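Local coordinates for aspartate aminotransferase, mitochondrial (Trypanosoma brucei brucei, PDB 4W5K), which probably catalyses the pyridoxal-phosphate-dependent transfer of an amino group between L-aspartate and 2-oxoglutarate, working as a homodimer, at residues Q53-T58 with V293-K298. The protein carries 1 engineered substitution. Residues are numbered along the deposited sequence; the frame is centred on the assembly and turned at random.
Sequences QATLGT and VSSILK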
loop_
_atom_site.group_PDB
_atom_site.type_symbol
_atom_site.label_atom_id
_atom_site.label_comp_id
_atom_site.label_asym_id
_atom_site.label_seq_id
_atom_site.Cartn_x
_atom_site.Cartn_y
_atom_site.Cartn_z
ATOM N N GLN A 53 15.177 -6.575 -17.442
ATOM C CA GLN A 53 16.617 -6.437 -17.242
ATOM C C GLN A 53 16.999 -5.638 -15.999
ATOM O O GLN A 53 18.191 -5.533 -15.684
ATOM C CB GLN A 53 17.262 -5.782 -18.468
ATOM C CG GLN A 53 17.096 -6.570 -19.761
ATOM C CD GLN A 53 17.664 -5.833 -20.968
ATOM O OE1 GLN A 53 18.617 -5.059 -20.853
ATOM N NE2 GLN A 53 17.075 -6.073 -22.137
ATOM N N ALA A 54 16.005 -5.070 -15.310
ATOM C CA ALA A 54 16.248 -4.298 -14.093
ATOM C C ALA A 54 16.844 -5.204 -13.023
ATOM O O ALA A 54 16.541 -6.404 -12.968
ATOM C CB ALA A 54 14.958 -3.645 -13.581
ATOM N N THR A 55 17.693 -4.621 -12.185
ATOM C CA THR A 55 18.296 -5.353 -11.065
ATOM C C THR A 55 17.519 -5.149 -9.756
ATOM O O THR A 55 17.292 -4.016 -9.346
ATOM C CB THR A 55 19.753 -4.922 -10.855
ATOM O OG1 THR A 55 20.529 -5.284 -12.000
ATOM C CG2 THR A 55 20.333 -5.617 -9.605
ATOM N N LEU A 56 17.079 -6.233 -9.115
ATOM C CA LEU A 56 16.351 -6.090 -7.852
ATOM C C LEU A 56 17.323 -6.057 -6.689
ATOM O O LEU A 56 18.442 -6.545 -6.812
ATOM C CB LEU A 56 15.349 -7.230 -7.657
ATOM C CG LEU A 56 14.455 -7.550 -8.856
ATOM C CD1 LEU A 56 13.516 -8.676 -8.487
ATOM C CD2 LEU A 56 13.681 -6.295 -9.231
ATOM N N GLY A 57 16.890 -5.483 -5.560
ATOM C CA GLY A 57 17.647 -5.621 -4.318
ATOM C C GLY A 57 17.663 -7.056 -3.832
ATOM O O GLY A 57 16.909 -7.896 -4.325
ATOM N N THR A 58 18.506 -7.336 -2.839
ATOM C CA THR A 58 18.721 -8.700 -2.355
ATOM C C THR A 58 18.150 -8.911 -0.954
ATOM O O THR A 58 18.170 -10.021 -0.432
ATOM C CB THR A 58 20.208 -9.039 -2.291
ATOM O OG1 THR A 58 20.846 -8.116 -1.398
ATOM C CG2 THR A 58 20.850 -8.942 -3.684
ATOM N N VAL A 293 12.298 0.800 -10.904
ATOM C CA VAL A 293 12.350 2.148 -11.480
ATOM C C VAL A 293 13.716 2.766 -11.163
ATOM O O VAL A 293 14.352 3.353 -12.036
ATOM C CB VAL A 293 11.191 3.002 -10.976
ATOM C CG1 VAL A 293 11.376 4.477 -11.349
ATOM C CG2 VAL A 293 9.875 2.494 -11.587
ATOM N N SER A 294 14.198 2.576 -9.934
ATOM C CA SER A 294 15.491 3.142 -9.556
ATOM C C SER A 294 16.637 2.544 -10.392
ATOM O O SER A 294 17.551 3.261 -10.840
ATOM C CB SER A 294 15.727 2.939 -8.050
ATOM O OG SER A 294 17.015 3.397 -7.675
ATOM N N SER A 295 16.567 1.236 -10.619
ATOM C CA SER A 295 17.560 0.520 -11.398
ATOM C C SER A 295 17.591 1.020 -12.839
ATOM O O SER A 295 18.654 1.229 -13.419
ATOM C CB SER A 295 17.263 -0.972 -11.367
ATOM O OG SER A 295 18.096 -1.681 -12.270
ATOM N N ILE A 296 16.410 1.204 -13.406
ATOM C CA ILE A 296 16.339 1.624 -14.800
ATOM C C ILE A 296 16.833 3.052 -14.949
ATOM O O ILE A 296 17.647 3.328 -15.818
ATOM C CB ILE A 296 14.920 1.492 -15.361
ATOM C CG1 ILE A 296 14.572 0.010 -15.546
ATOM C CG2 ILE A 296 14.805 2.235 -16.685
ATOM C CD1 ILE A 296 13.077 -0.275 -15.814
ATOM N N LEU A 297 16.380 3.953 -14.083
ATOM C CA LEU A 297 16.672 5.374 -14.270
ATOM C C LEU A 297 18.126 5.717 -13.942
ATOM O O LEU A 297 18.657 6.712 -14.434
ATOM C CB LEU A 297 15.724 6.229 -13.435
ATOM C CG LEU A 297 14.279 6.215 -13.941
ATOM C CD1 LEU A 297 13.370 7.001 -12.982
ATOM C CD2 LEU A 297 14.183 6.729 -15.414
ATOM N N LYS A 298 18.790 4.879 -13.148
ATOM C CA LYS A 298 20.218 5.113 -12.880
ATOM C C LYS A 298 21.163 4.459 -13.897
ATOM O O LYS A 298 22.383 4.611 -13.809
ATOM C CB LYS A 298 20.573 4.640 -11.457
ATOM C CG LYS A 298 19.979 5.568 -10.391
ATOM C CD LYS A 298 20.203 5.068 -8.978
ATOM C CE LYS A 298 20.805 6.172 -8.105
ATOM N NZ LYS A 298 19.927 7.384 -7.983
#
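Ala54 and Ser295 bring the two backbones to their closest approach, 5.7 Å between the CA atoms, where the loop between helices 49-52 and 69-80 runs past the last turn of helix 287-297. From Ala54 to Gly57 the loop backbone is largely extended without forming a strand, while Val293 to Leu297 keep regular helical turns.

Ser295 is the helix residue whose CB bond points at the loop, and its hydroxyl makes the one hydrogen bond across the contact. Thr55 N is the donor and Ser295 OG the acceptor, at 3.0 Å; an N-H...O angle of 167° makes the bond nearly straight. A chi1 of 172° sets OG anti to the serine's own backbone N and turns it to the Thr55 amide. A short side chain suits this place: OG also lies 3.7 Å from Ala54 CA, and Ser295 CB stands 3.7 Å from Thr55 O, so the one-carbon arm lets the loop main chain come close to the helix.

Ala54 adds an apolar touch beside the bond. Its methyl, CB, meets Ile296 CG1 at 4.2 Å; it is small enough to let the main chain approach the helix, yet still offers an apolar surface to Ile296 and Val292. Ile296 is buried, reaches Ala54 with its longer branch and also touches Phe247 of a loop. Thr55 contributes mainly through its backbone, and its exposed, polar side chain suits the surface.

Leu56 packs on Tyr288, Trp291 and Val292 earlier in the same helix, and Leu302 of helix 300-331 touches both Gln53 and Ser295. Away from the cofactor and malate sites, a single directed bond thus ties the Thr55 amide to a helix hydroxyl; between the two segments the apolar part is small, one methyl contact, and Leu56 adds more.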